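Local coordinates for CELL WALL surface anchor family protein (Streptococcus pneumoniae, PDB 2WW8) that serves as the pilus adhesin of the pneumococcus, probably binding host surfaces through an integrin-like metal-binding domain carried on a stalk of immunoglobulin-like and prealbumin-like domains, at residues A[191-196]-A[204-209]; A[175-180]-A[714-719]; A[600-605]-A[676-681]. All blocks are in the same frame, centred on the assembly; numbering follows the deposited sequence. Where two conformers were deposited one is given.

Contact 1. Residues A[191-196]-A[204-209]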
ATOM      1  N   LYS A 191      -0.222   8.503  -3.148  1.00 14.70           N
ATOM      2  CA  LYS A 191      -1.132   8.806  -4.243  1.00 14.67           C
ATOM      3  C   LYS A 191      -0.986   7.749  -5.322  1.00 14.47           C
ATOM      4  O   LYS A 191       0.144   7.384  -5.719  1.00 15.78           O
ATOM      5  CB  LYS A 191      -0.811  10.163  -4.845  1.00 14.45           C
ATOM      6  CG  LYS A 191      -1.902  10.533  -5.893  1.00 14.68           C
ATOM      7  CD  LYS A 191      -1.875  12.024  -6.208  1.00 16.22           C
ATOM      8  CE  LYS A 191      -2.815  12.243  -7.377  1.00 14.92           C
ATOM      9  NZ  LYS A 191      -2.547  13.591  -7.919  1.00 17.55           N
ATOM     10  N   ARG A 192      -2.099   7.197  -5.800  1.00 14.19           N
ATOM     11  CA  ARG A 192      -2.013   6.187  -6.869  1.00 14.77           C
ATOM     12  C   ARG A 192      -3.342   6.074  -7.609  1.00 15.98           C
ATOM     13  O   ARG A 192      -4.374   6.505  -7.117  1.00 16.81           O
ATOM     14  CB  ARG A 192      -1.619   4.809  -6.287  1.00 14.07           C
ATOM     15  CG  ARG A 192      -2.670   4.215  -5.334  1.00 13.45           C
ATOM     16  CD  ARG A 192      -2.447   2.738  -5.140  1.00 13.56           C
ATOM     17  NE  ARG A 192      -3.416   2.249  -4.141  1.00 18.11           N
ATOM     18  CZ  ARG A 192      -3.779   0.983  -3.984  1.00 18.96           C
ATOM     19  NH1 ARG A 192      -3.197   0.066  -4.744  1.00 18.90           N
ATOM     20  NH2 ARG A 192      -4.694   0.618  -3.074  1.00 16.31           N
ATOM     21  N   ILE A 193      -3.311   5.469  -8.783  1.00 16.47           N
ATOM     22  CA  ILE A 193      -4.529   4.942  -9.391  1.00 15.54           C
ATOM     23  C   ILE A 193      -4.700   3.620  -8.630  1.00 15.93           C
ATOM     24  O   ILE A 193      -3.768   2.805  -8.596  1.00 15.66           O
ATOM     25  CB  ILE A 193      -4.349   4.741 -10.932  1.00 15.71           C
ATOM     26  CG1 ILE A 193      -4.238   6.090 -11.668  1.00 15.59           C
ATOM     27  CG2 ILE A 193      -5.543   3.949 -11.526  1.00 18.67           C
ATOM     28  CD1 ILE A 193      -3.510   5.970 -12.996  1.00 15.94           C
ATOM     29  N   TYR A 194      -5.846   3.412  -7.969  1.00 16.19           N
ATOM     30  CA  TYR A 194      -6.054   2.133  -7.259  1.00 16.78           C
ATOM     31  C   TYR A 194      -7.025   1.182  -7.967  1.00 17.67           C
ATOM     32  O   TYR A 194      -7.196   0.014  -7.584  1.00 18.38           O
ATOM     33  CB  TYR A 194      -6.527   2.344  -5.822  1.00 16.55           C
ATOM     34  CG  TYR A 194      -7.978   2.793  -5.718  1.00 14.34           C
ATOM     35  CD1 TYR A 194      -8.360   4.088  -6.028  1.00 15.30           C
ATOM     36  CD2 TYR A 194      -8.951   1.890  -5.302  1.00 16.46           C
ATOM     37  CE1 TYR A 194      -9.681   4.488  -5.916  1.00 14.16           C
ATOM     38  CE2 TYR A 194     -10.265   2.236  -5.196  1.00 17.72           C
ATOM     39  CZ  TYR A 194     -10.616   3.534  -5.490  1.00 21.12           C
ATOM     40  OH  TYR A 194     -11.930   3.866  -5.357  1.00 16.16           O
ATOM     41  N   GLN A 195      -7.688   1.694  -8.986  1.00 19.08           N
ATOM     42  CA  GLN A 195      -8.510   0.859  -9.841  1.00 21.87           C
ATOM     43  C   GLN A 195      -8.773   1.519 -11.181  1.00 21.53           C
ATOM     44  O   GLN A 195      -8.795   2.745 -11.296  1.00 20.99           O
ATOM     45  CB  GLN A 195      -9.838   0.457  -9.174  1.00 24.15           C
ATOM     46  CG  GLN A 195     -10.793   1.609  -8.852  1.00 26.19           C
ATOM     47  CD  GLN A 195     -12.095   1.115  -8.179  1.00 30.03           C
ATOM     48  OE1 GLN A 195     -12.157   0.002  -7.664  1.00 31.79           O
ATOM     49  NE2 GLN A 195     -13.127   1.937  -8.204  1.00 30.32           N
ATOM     50  N   VAL A 196      -8.985   0.655 -12.170  1.00 20.96           N
ATOM     51  CA  VAL A 196      -9.408   1.022 -13.505  1.00 21.00           C
ATOM     52  C   VAL A 196     -10.936   0.810 -13.493  1.00 21.65           C
ATOM     53  O   VAL A 196     -11.398  -0.331 -13.325  1.00 20.36           O
ATOM     54  CB  VAL A 196      -8.643   0.099 -14.509  1.00 22.22           C
ATOM     55  CG1 VAL A 196      -8.971   0.359 -15.985  1.00 19.67           C
ATOM     56  CG2 VAL A 196      -7.137   0.218 -14.219  1.00 18.41           C
ATOM     57  N   TYR A 204     -10.713   6.148 -14.210  1.00 15.47           N
ATOM     58  CA  TYR A 204      -9.901   5.545 -13.141  1.00 14.25           C
ATOM     59  C   TYR A 204     -10.295   6.086 -11.794  1.00 14.23           C
ATOM     60  O   TYR A 204     -10.733   7.253 -11.647  1.00 14.74           O
ATOM     61  CB  TYR A 204      -8.432   5.926 -13.361  1.00 12.97           C
ATOM     62  CG  TYR A 204      -7.875   5.475 -14.710  1.00 12.78           C
ATOM     63  CD1 TYR A 204      -8.080   6.225 -15.863  1.00 14.49           C
ATOM     64  CD2 TYR A 204      -7.194   4.272 -14.819  1.00 13.44           C
ATOM     65  CE1 TYR A 204      -7.565   5.800 -17.103  1.00 16.17           C
ATOM     66  CE2 TYR A 204      -6.669   3.852 -16.025  1.00 15.94           C
ATOM     67  CZ  TYR A 204      -6.864   4.603 -17.164  1.00 16.34           C
ATOM     68  OH  TYR A 204      -6.326   4.125 -18.367  1.00 22.58           O
ATOM     69  N   GLY A 205     -10.078   5.232 -10.795  1.00 14.96           N
ATOM     70  CA  GLY A 205     -10.164   5.690  -9.415  1.00 16.13           C
ATOM     71  C   GLY A 205      -8.810   6.101  -8.840  1.00 17.07           C
ATOM     72  O   GLY A 205      -7.823   5.378  -9.051  1.00 17.88           O
ATOM     73  N   ILE A 206      -8.789   7.214  -8.102  1.00 15.62           N
ATOM     74  CA  ILE A 206      -7.584   7.773  -7.538  1.00 16.28           C
ATOM     75  C   ILE A 206      -7.723   7.693  -6.014  1.00 16.23           C
ATOM     76  O   ILE A 206      -8.789   7.971  -5.473  1.00 15.70           O
ATOM     77  CB  ILE A 206      -7.408   9.270  -7.917  1.00 15.13           C
ATOM     78  CG1 ILE A 206      -7.461   9.457  -9.439  1.00 16.41           C
ATOM     79  CG2 ILE A 206      -6.034   9.720  -7.475  1.00 15.98           C
ATOM     80  CD1 ILE A 206      -6.367   8.732 -10.157  1.00 11.88           C
ATOM     81  N   GLU A 207      -6.627   7.342  -5.350  1.00 16.25           N
ATOM     82  CA  GLU A 207      -6.553   7.265  -3.888  1.00 14.93           C
ATOM     83  C   GLU A 207      -5.352   8.058  -3.377  1.00 15.22           C
ATOM     84  O   GLU A 207      -4.241   7.848  -3.880  1.00 16.28           O
ATOM     85  CB  GLU A 207      -6.389   5.784  -3.486  1.00 15.29           C
ATOM     86  CG  GLU A 207      -6.137   5.543  -1.981  1.00 14.35           C
ATOM     87  CD  GLU A 207      -5.449   4.199  -1.791  1.00 22.00           C
ATOM     88  OE1 GLU A 207      -4.177   4.103  -1.863  1.00 18.44           O
ATOM     89  OE2 GLU A 207      -6.244   3.250  -1.593  1.00 22.55           O
ATOM     90  N   LEU A 208      -5.559   8.871  -2.335  1.00 15.66           N
ATOM     91  CA  LEU A 208      -4.548   9.641  -1.584  1.00 16.76           C
ATOM     92  C   LEU A 208      -4.701   9.203  -0.139  1.00 17.08           C
ATOM     93  O   LEU A 208      -5.827   9.024   0.315  1.00 14.49           O
ATOM     94  CB  LEU A 208      -4.796  11.156  -1.669  1.00 18.59           C
ATOM     95  CG  LEU A 208      -4.338  11.877  -2.941  1.00 19.30           C
ATOM     96  CD1 LEU A 208      -5.198  11.504  -4.148  1.00 15.52           C
ATOM     97  CD2 LEU A 208      -4.307  13.399  -2.684  1.00 17.74           C
ATOM     98  N   THR A 209      -3.567   8.998   0.538  1.00 16.51           N
ATOM     99  CA  THR A 209      -3.591   8.743   1.960  1.00 16.35           C
ATOM    100  C   THR A 209      -2.549   9.638   2.646  1.00 16.85           C
ATOM    101  O   THR A 209      -1.600  10.087   1.992  1.00 16.31           O
ATOM    102  CB  THR A 209      -3.330   7.276   2.336  1.00 15.70           C
ATOM    103  OG1 THR A 209      -1.938   6.952   2.209  1.00 17.71           O
ATOM    104  CG2 THR A 209      -4.179   6.285   1.542  1.00 12.91           C
TER

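Contact 2. Residues A[175-180]-A[714-719]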
ATOM      1  N   LEU A 175       0.118   4.528 -15.562  1.00 14.82           N
ATOM      2  CA  LEU A 175       1.360   4.424 -14.765  1.00 15.69           C
ATOM      3  C   LEU A 175       1.158   4.976 -13.351  1.00 16.44           C
ATOM      4  O   LEU A 175       0.551   6.052 -13.161  1.00 18.15           O
ATOM      5  CB  LEU A 175       2.562   5.167 -15.394  1.00 15.65           C
ATOM      6  CG  LEU A 175       2.845   4.875 -16.889  1.00 16.30           C
ATOM      7  CD1 LEU A 175       3.829   5.864 -17.487  1.00 22.90           C
ATOM      8  CD2 LEU A 175       3.318   3.442 -17.142  1.00 18.11           C
ATOM      9  N   ASN A 176       1.700   4.238 -12.386  1.00 15.25           N
ATOM     10  CA  ASN A 176       1.722   4.660 -11.008  1.00 15.81           C
ATOM     11  C   ASN A 176       3.175   4.925 -10.612  1.00 16.42           C
ATOM     12  O   ASN A 176       4.102   4.297 -11.142  1.00 16.03           O
ATOM     13  CB  ASN A 176       1.159   3.575 -10.092  1.00 15.52           C
ATOM     14  CG  ASN A 176      -0.328   3.767  -9.800  1.00 15.75           C
ATOM     15  OD1 ASN A 176      -0.884   4.874  -9.923  1.00 18.29           O
ATOM     16  ND2 ASN A 176      -0.989   2.675  -9.405  1.00 12.13           N
ATOM     17  N   PRO A 177       3.349   5.834  -9.652  1.00 15.56           N
ATOM     18  CA  PRO A 177       4.631   5.959  -8.985  1.00 15.86           C
ATOM     19  C   PRO A 177       4.901   4.666  -8.250  1.00 16.86           C
ATOM     20  O   PRO A 177       3.958   3.998  -7.777  1.00 16.36           O
ATOM     21  CB  PRO A 177       4.397   7.027  -7.912  1.00 15.03           C
ATOM     22  CG  PRO A 177       2.919   7.266  -7.879  1.00 15.41           C
ATOM     23  CD  PRO A 177       2.346   6.826  -9.194  1.00 14.50           C
ATOM     24  N   ASN A 178       6.198   4.384  -8.092  1.00 17.34           N
ATOM     25  CA  ASN A 178       6.623   3.253  -7.302  1.00 18.74           C
ATOM     26  C   ASN A 178       7.891   3.503  -6.493  1.00 20.17           C
ATOM     27  O   ASN A 178       8.930   3.805  -7.082  1.00 21.39           O
ATOM     28  CB  ASN A 178       6.827   2.043  -8.215  1.00 19.48           C
ATOM     29  CG  ASN A 178       7.081   0.767  -7.427  1.00 21.45           C
ATOM     30  OD1 ASN A 178       6.250   0.359  -6.619  1.00 25.59           O
ATOM     31  ND2 ASN A 178       8.226   0.136  -7.660  1.00 24.04           N
ATOM     32  N   PRO A 179       7.819   3.359  -5.153  1.00 19.69           N
ATOM     33  CA  PRO A 179       6.544   3.158  -4.444  1.00 19.58           C
ATOM     34  C   PRO A 179       5.590   4.339  -4.475  1.00 18.24           C
ATOM     35  O   PRO A 179       6.023   5.470  -4.728  1.00 18.66           O
ATOM     36  CB  PRO A 179       6.977   2.865  -2.996  1.00 17.91           C
ATOM     37  CG  PRO A 179       8.285   3.372  -2.862  1.00 21.52           C
ATOM     38  CD  PRO A 179       8.960   3.200  -4.234  1.00 20.06           C
ATOM     39  N   TYR A 180       4.315   4.079  -4.175  1.00 17.22           N
ATOM     40  CA  TYR A 180       3.290   5.079  -4.346  1.00 15.87           C
ATOM     41  C   TYR A 180       3.157   5.737  -2.977  1.00 17.10           C
ATOM     42  O   TYR A 180       2.583   6.800  -2.883  1.00 15.55           O
ATOM     43  CB  TYR A 180       1.970   4.507  -4.904  1.00 14.73           C
ATOM     44  CG  TYR A 180       1.169   3.586  -4.005  1.00 17.18           C
ATOM     45  CD1 TYR A 180       1.373   2.204  -4.024  1.00 18.01           C
ATOM     46  CD2 TYR A 180       0.203   4.119  -3.128  1.00 20.16           C
ATOM     47  CE1 TYR A 180       0.615   1.353  -3.200  1.00 20.14           C
ATOM     48  CE2 TYR A 180      -0.527   3.301  -2.245  1.00 19.24           C
ATOM     49  CZ  TYR A 180      -0.309   1.914  -2.309  1.00 23.32           C
ATOM     50  OH  TYR A 180      -1.031   1.118  -1.473  1.00 20.35           O
ATOM     51  N   PRO A 714       3.465  11.802  -4.868  1.00 18.32           N
ATOM     52  CA  PRO A 714       3.909  11.356  -6.198  1.00 17.53           C
ATOM     53  C   PRO A 714       2.724  11.310  -7.197  1.00 19.60           C
ATOM     54  O   PRO A 714       1.590  11.341  -6.725  1.00 19.11           O
ATOM     55  CB  PRO A 714       4.438   9.951  -5.912  1.00 18.60           C
ATOM     56  CG  PRO A 714       3.605   9.470  -4.758  1.00 16.96           C
ATOM     57  CD  PRO A 714       3.321  10.688  -3.909  1.00 18.54           C
ATOM     58  N   ILE A 715       2.939  11.289  -8.523  1.00 17.24           N
ATOM     59  CA  ILE A 715       1.854  11.532  -9.502  1.00 19.05           C
ATOM     60  C   ILE A 715       1.703  10.440 -10.607  1.00 17.83           C
ATOM     61  O   ILE A 715       2.639  10.226 -11.372  1.00 18.89           O
ATOM     62  CB  ILE A 715       2.064  12.888 -10.258  1.00 19.70           C
ATOM     63  CG1 ILE A 715       2.470  14.022  -9.315  1.00 19.29           C
ATOM     64  CG2 ILE A 715       0.787  13.295 -10.963  1.00 17.55           C
ATOM     65  CD1 ILE A 715       1.297  14.447  -8.508  1.00 17.30           C
ATOM     66  N   PRO A 716       0.526   9.790 -10.725  1.00 18.04           N
ATOM     67  CA  PRO A 716       0.207   8.832 -11.781  1.00 14.80           C
ATOM     68  C   PRO A 716      -0.026   9.514 -13.132  1.00 14.30           C
ATOM     69  O   PRO A 716      -0.207  10.740 -13.198  1.00 12.97           O
ATOM     70  CB  PRO A 716      -1.144   8.259 -11.328  1.00 15.83           C
ATOM     71  CG  PRO A 716      -1.151   8.485  -9.800  1.00 17.68           C
ATOM     72  CD  PRO A 716      -0.594   9.889  -9.751  1.00 17.20           C
ATOM     73  N   LYS A 717      -0.037   8.692 -14.186  1.00 14.91           N
ATOM     74  CA  LYS A 717      -0.207   9.202 -15.552  1.00 15.78           C
ATOM     75  C   LYS A 717      -1.181   8.301 -16.287  1.00 15.27           C
ATOM     76  O   LYS A 717      -1.200   7.097 -16.008  1.00 16.04           O
ATOM     77  CB  LYS A 717       1.108   9.161 -16.339  1.00 16.21           C
ATOM     78  CG  LYS A 717       2.118  10.184 -15.845  1.00 17.01           C
ATOM     79  CD  LYS A 717       3.117   9.577 -14.897  1.00 21.84           C
ATOM     80  CE  LYS A 717       4.275  10.562 -14.690  1.00 25.04           C
ATOM     81  NZ  LYS A 717       4.016  11.431 -13.463  1.00 23.73           N
ATOM     82  N   ILE A 718      -1.945   8.857 -17.231  1.00 13.69           N
ATOM     83  CA  ILE A 718      -2.839   8.030 -18.034  1.00 13.67           C
ATOM     84  C   ILE A 718      -2.750   8.525 -19.469  1.00 15.27           C
ATOM     85  O   ILE A 718      -2.409   9.707 -19.712  1.00 14.17           O
ATOM     86  CB  ILE A 718      -4.307   8.066 -17.528  1.00 14.92           C
ATOM     87  CG1 ILE A 718      -4.852   9.503 -17.572  1.00 14.42           C
ATOM     88  CG2 ILE A 718      -4.389   7.439 -16.109  1.00 11.92           C
ATOM     89  CD1 ILE A 718      -6.330   9.624 -17.273  1.00 13.19           C
ATOM     90  N   ARG A 719      -3.025   7.610 -20.407  1.00 15.44           N
ATOM     91  CA  ARG A 719      -3.083   7.990 -21.816  1.00 15.31           C
ATOM     92  C   ARG A 719      -4.131   7.180 -22.562  1.00 15.92           C
ATOM     93  O   ARG A 719      -4.721   6.248 -22.004  1.00 15.09           O
ATOM     94  CB  ARG A 719      -1.736   7.739 -22.498  1.00 15.44           C
ATOM     95  CG  ARG A 719      -1.370   6.259 -22.452  1.00 16.32           C
ATOM     96  CD  ARG A 719      -0.245   5.979 -23.401  1.00 16.37           C
ATOM     97  NE  ARG A 719       0.241   4.609 -23.332  1.00 16.69           N
ATOM     98  CZ  ARG A 719       1.144   4.138 -24.177  1.00 17.31           C
ATOM     99  NH1 ARG A 719       1.610   4.951 -25.113  1.00 15.31           N
ATOM    100  NH2 ARG A 719       1.560   2.884 -24.087  1.00 19.35           N
TER

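Contact 3. Residues A[600-605]-A[676-681]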
ATOM      1  N   ASP A 600      -4.899  19.396  -4.251  1.00 16.63           N
ATOM      2  CA  ASP A 600      -4.896  18.385  -5.326  1.00 15.87           C
ATOM      3  C   ASP A 600      -5.593  18.907  -6.594  1.00 17.49           C
ATOM      4  O   ASP A 600      -6.783  18.608  -6.827  1.00 16.58           O
ATOM      5  CB  ASP A 600      -5.537  17.084  -4.836  1.00 16.00           C
ATOM      6  CG  ASP A 600      -5.494  15.957  -5.864  1.00 21.38           C
ATOM      7  OD1 ASP A 600      -4.807  16.039  -6.911  1.00 20.86           O
ATOM      8  OD2 ASP A 600      -6.183  14.947  -5.627  1.00 22.58           O
ATOM      9  N   PRO A 601      -4.836  19.661  -7.431  1.00 16.99           N
ATOM     10  CA  PRO A 601      -5.359  20.167  -8.706  1.00 15.71           C
ATOM     11  C   PRO A 601      -5.458  19.018  -9.720  1.00 16.12           C
ATOM     12  O   PRO A 601      -4.562  18.137  -9.750  1.00 14.36           O
ATOM     13  CB  PRO A 601      -4.329  21.221  -9.146  1.00 17.98           C
ATOM     14  CG  PRO A 601      -3.224  21.233  -8.171  1.00 16.17           C
ATOM     15  CD  PRO A 601      -3.435  20.066  -7.203  1.00 18.87           C
ATOM     16  N   MET A 602      -6.566  18.952 -10.469  1.00 12.32           N
ATOM     17  CA  MET A 602      -6.577  18.003 -11.583  1.00 14.20           C
ATOM     18  C   MET A 602      -5.472  18.361 -12.608  1.00 12.67           C
ATOM     19  O   MET A 602      -5.211  19.559 -12.847  1.00 11.09           O
ATOM     20  CB  MET A 602      -7.952  18.048 -12.240  1.00 14.45           C
ATOM     21  CG  MET A 602      -9.084  17.580 -11.359  1.00 16.41           C
ATOM     22  SD  MET A 602      -8.984  15.916 -10.637  1.00 21.25           S
ATOM     23  CE  MET A 602      -8.323  16.264  -9.020  1.00 18.01           C
ATOM     24  N   GLY A 603      -4.828  17.365 -13.222  1.00 14.00           N
ATOM     25  CA  GLY A 603      -3.943  17.627 -14.392  1.00 14.92           C
ATOM     26  C   GLY A 603      -4.633  18.229 -15.617  1.00 17.64           C
ATOM     27  O   GLY A 603      -5.863  18.102 -15.755  1.00 16.16           O
ATOM     28  N   GLU A 604      -3.876  18.904 -16.497  1.00 17.31           N
ATOM     29  CA  GLU A 604      -4.332  19.263 -17.852  0.60 18.67           C
ATOM     30  C   GLU A 604      -5.008  18.056 -18.498  1.00 18.01           C
ATOM     31  O   GLU A 604      -4.445  16.959 -18.472  1.00 16.65           O
ATOM     32  CB  GLU A 604      -3.122  19.652 -18.714  0.60 19.07           C
ATOM     33  CG  GLU A 604      -3.330  19.692 -20.234  0.60 23.91           C
ATOM     34  CD  GLU A 604      -2.108  20.163 -21.004  0.60 29.27           C
ATOM     35  OE1 GLU A 604      -1.078  20.458 -20.353  0.60 31.52           O
ATOM     36  OE2 GLU A 604      -2.190  20.234 -22.255  0.60 27.68           O
ATOM     37  N   LEU A 605      -6.183  18.267 -19.084  1.00 18.81           N
ATOM     38  CA  LEU A 605      -6.947  17.230 -19.743  1.00 18.05           C
ATOM     39  C   LEU A 605      -7.345  16.041 -18.880  1.00 18.16           C
ATOM     40  O   LEU A 605      -7.467  14.934 -19.429  1.00 17.65           O
ATOM     41  CB  LEU A 605      -6.187  16.765 -20.992  1.00 19.90           C
ATOM     42  CG  LEU A 605      -6.041  17.816 -22.095  1.00 22.24           C
ATOM     43  CD1 LEU A 605      -5.791  17.080 -23.383  1.00 24.78           C
ATOM     44  CD2 LEU A 605      -7.306  18.658 -22.243  1.00 27.51           C
ATOM     45  N   LEU A 676      -8.535   9.441   0.868  1.00 15.57           N
ATOM     46  CA  LEU A 676      -9.457  10.137   0.001  1.00 15.74           C
ATOM     47  C   LEU A 676      -9.538   9.332  -1.308  1.00 16.83           C
ATOM     48  O   LEU A 676      -8.510   8.924  -1.848  1.00 15.97           O
ATOM     49  CB  LEU A 676      -8.937  11.532  -0.327  1.00 14.86           C
ATOM     50  CG  LEU A 676      -9.633  12.270  -1.481  1.00 15.34           C
ATOM     51  CD1 LEU A 676     -11.025  12.751  -1.119  1.00 15.44           C
ATOM     52  CD2 LEU A 676      -8.829  13.497  -1.948  1.00 13.61           C
ATOM     53  N   THR A 677     -10.738   9.060  -1.819  1.00 15.87           N
ATOM     54  CA  THR A 677     -10.806   8.476  -3.174  1.00 16.43           C
ATOM     55  C   THR A 677     -11.720   9.321  -4.059  1.00 15.50           C
ATOM     56  O   THR A 677     -12.585  10.022  -3.515  1.00 15.61           O
ATOM     57  CB  THR A 677     -11.298   7.022  -3.225  1.00 14.91           C
ATOM     58  OG1 THR A 677     -12.666   6.993  -2.824  1.00 17.71           O
ATOM     59  CG2 THR A 677     -10.477   6.036  -2.388  1.00 15.94           C
ATOM     60  N   TYR A 678     -11.518   9.296  -5.388  1.00 14.44           N
ATOM     61  CA  TYR A 678     -12.394   9.983  -6.300  1.00 15.01           C
ATOM     62  C   TYR A 678     -12.083   9.388  -7.685  1.00 15.29           C
ATOM     63  O   TYR A 678     -11.139   8.635  -7.863  1.00 15.81           O
ATOM     64  CB  TYR A 678     -12.247  11.529  -6.261  1.00 14.81           C
ATOM     65  CG  TYR A 678     -10.830  12.009  -6.543  1.00 20.11           C
ATOM     66  CD1 TYR A 678      -9.880  12.156  -5.501  1.00 16.63           C
ATOM     67  CD2 TYR A 678     -10.406  12.242  -7.854  1.00 16.61           C
ATOM     68  CE1 TYR A 678      -8.566  12.572  -5.774  1.00 17.29           C
ATOM     69  CE2 TYR A 678      -9.097  12.685  -8.137  1.00 16.17           C
ATOM     70  CZ  TYR A 678      -8.185  12.834  -7.105  1.00 18.92           C
ATOM     71  OH  TYR A 678      -6.901  13.271  -7.410  1.00 13.30           O
ATOM     72  N   ASN A 679     -12.878   9.751  -8.682  1.00 14.46           N
ATOM     73  CA  ASN A 679     -12.746   9.172 -10.002  1.00 15.84           C
ATOM     74  C   ASN A 679     -12.396  10.271 -10.973  1.00 15.01           C
ATOM     75  O   ASN A 679     -12.844  11.405 -10.772  1.00 14.26           O
ATOM     76  CB  ASN A 679     -14.056   8.483 -10.400  1.00 14.82           C
ATOM     77  CG  ASN A 679     -14.341   7.264  -9.526  1.00 18.23           C
ATOM     78  OD1 ASN A 679     -13.461   6.421  -9.268  1.00 17.68           O
ATOM     79  ND2 ASN A 679     -15.579   7.155  -9.067  1.00 16.88           N
ATOM     80  N   VAL A 680     -11.573   9.917 -11.970  1.00 14.45           N
ATOM     81  CA  VAL A 680     -11.227  10.828 -13.069  1.00 14.56           C
ATOM     82  C   VAL A 680     -11.379  10.124 -14.405  1.00 14.81           C
ATOM     83  O   VAL A 680     -11.437   8.898 -14.496  1.00 14.37           O
ATOM     84  CB  VAL A 680      -9.797  11.407 -12.997  1.00 15.90           C
ATOM     85  CG1 VAL A 680      -9.541  12.085 -11.610  1.00 13.22           C
ATOM     86  CG2 VAL A 680      -8.782  10.266 -13.268  1.00 16.12           C
ATOM     87  N   ARG A 681     -11.396  10.967 -15.427  1.00 14.66           N
ATOM     88  CA  ARG A 681     -11.475  10.544 -16.792  1.00 15.49           C
ATOM     89  C   ARG A 681     -10.533  11.424 -17.625  1.00 16.60           C
ATOM     90  O   ARG A 681     -10.530  12.675 -17.523  1.00 16.35           O
ATOM     91  CB  ARG A 681     -12.925  10.728 -17.269  1.00 14.33           C
ATOM     92  CG  ARG A 681     -13.182  10.131 -18.678  1.00 16.11           C
ATOM     93  CD  ARG A 681     -14.622  10.392 -19.120  1.00 16.11           C
ATOM     94  NE  ARG A 681     -14.843   9.779 -20.427  1.00 19.80           N
ATOM     95  CZ  ARG A 681     -14.783  10.438 -21.578  1.00 20.12           C
ATOM     96  NH1 ARG A 681     -14.503  11.739 -21.595  1.00 18.91           N
ATOM     97  NH2 ARG A 681     -14.994   9.796 -22.724  1.00 23.35           N
TER

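Contact 1. Residues A[191-196]-A[204-209]
The Arg192 guanidinium has Tyr194 CB on one face, 3.4 Å above its plane and offset toward the rim, and the Glu207 carboxylate at its edge. The Tyr194 ring carries Gln195 CG on one face, while Ile206 N comes to its edge, 3.6 Å from Tyr194 CE1. Tyr204 is met obliquely: Ile193 CG2 sits 3.7 Å from its CD2, and Val196 CG2 approaches the same CD2/CE2 bond from across the ring plane. Arg192 starts from the crowded position between its backbone N and carbonyl carbon (chi1 65°) and then runs extended, side by side with Glu207. Its NE gives the main bond of the salt bridge, 3.0 Å to Glu207 OE1, nearly in the guanidinium plane but arriving from above the carboxylate plane; the NH2 to OE2 bond is weak. The two planes stand 46° apart.

Strands 187-196 and 203-218 pair here as an antiparallel hairpin in the beta domain that also holds strand 673-682. Arg192 and Glu207 exchange two backbone hydrogen bonds, both nearly along the C=O axes, with Arg192 N 2.9 Å from Glu207 O. Beyond Ile193 a beta bulge takes up Tyr194 as an extra residue: its N bonds to Gly205 O, and Gly205 N bonds to Gln195 O at 2.8 Å. Gly205 has no side chain, so the Tyr194 ring can lie close against its backbone, with CD1 also touching Glu207 CB.

The other face of the hairpin is mostly apolar, with Ile193 CG1 3.7 Å from Ile206 CD1. There Lys191 runs extended beside Leu208 CD1, its CE reaching Ile206 CG2. Lys191 NZ is not a free amine: it is joined covalently to Asn695 CG, an intramolecular isopeptide bond of the kind found in Gram-positive pilins, and it is hydrogen-bonded to Thr698 OG1.

Contact 2. Residues A[175-180]-A[714-719]
Lys717 NZ is gripped twice, by Ile715 O of its own segment at 2.8 Å, met from above the carbonyl plane, and by a salt bridge to Asp693. The lysine bends back to get there, with chi2 and chi4 both near 95°. Alongside, Leu175 and Lys717 form an antiparallel hydrogen-bonded pair: Leu175 N to Lys717 O and Lys717 N to Leu175 O, each 2.9 Å and each in the carbonyl plane.

Past this pair the segments meet through prolines. Pro177 sets its CB 3.5 Å from Pro714 CB, the two side chains crossing at about a right angle, and its CD leans on Pro716 CG. Tyr180 O rests against Pro714 CG at 3.4 Å. Asn176 OD1 touches Pro716 CG, but its hydrogen bond goes to Ile193 N on the next strand.

More than 500 residues, including the metal-binding domain, separate the segments; the pairing joins a strand ahead of that inserted domain to one after it, consistent with a single Ig-like domain built from both arms of the chain. Pro177 has no N-H to give, so the ladder cannot run on regularly; ring packing replaces it, and the carbonyl it would have met, Ile715 O, takes the Lys717 ammonium instead.

Contact 3. Residues A[600-605]-A[676-681]
Asp600 holds CG anti to its backbone N (chi1 -176°) and Tyr678 holds its ring in the crowded position between N and the carbonyl carbon (chi1 57°), so the side chains meet tip to tip. Tyr678 OH donates, at 2.6 Å, to Asp600 OD2, which receives it on its syn lone pair, with the carboxylate plane turned 56° from the ring. Met602, bent at chi2 and chi3, brings its methyl to the same end of the ring: CE lies 3.8 Å from Tyr678 CE2. Its sulfur makes an oblique Met-aromatic contact, 5.2 Å from SD to the ring centroid of Tyr678, and also touches Val680 CG1.

These side chains bridge the interior of the Ig-like domain, between strand 673-682 and the end of strand 593-601 with the loop after it. Ile206 and Leu208 pack on the same tyrosine, and Asp600 lies against Lys191 and Asn695, the isopeptide partners; its OD1 and Thr698 OG1 share a weak hydrogen bond. A buried acid here is consistent with the part such residues play in isopeptide formation in related pilins. With OD2 an acceptor, any proton on Asp600 would probably sit on OD1, and burial could raise its pKa.

Overall arrangement
Contact 1 stands between the other two. Its strand 187-196 borders strand 171-184 of contact 2, the two being neighbours linked by hydrogen bonds, and its strand 203-218 borders strand 673-682 of contact 3, with Ile206 N bonded to Tyr678 O. Contacts 2 and 3 do not touch. Contact 1 is only partly buried, with an ion pair on one face and mostly apolar side chains on the other; contacts 2 and 3 are buried, the former a short ladder giving way to prolines, the latter side chains alone. Along the chain, contact 2 closes a loop that encloses both others. Lys191 and Asp600 bring contacts 1 and 3 together at the isopeptide bond.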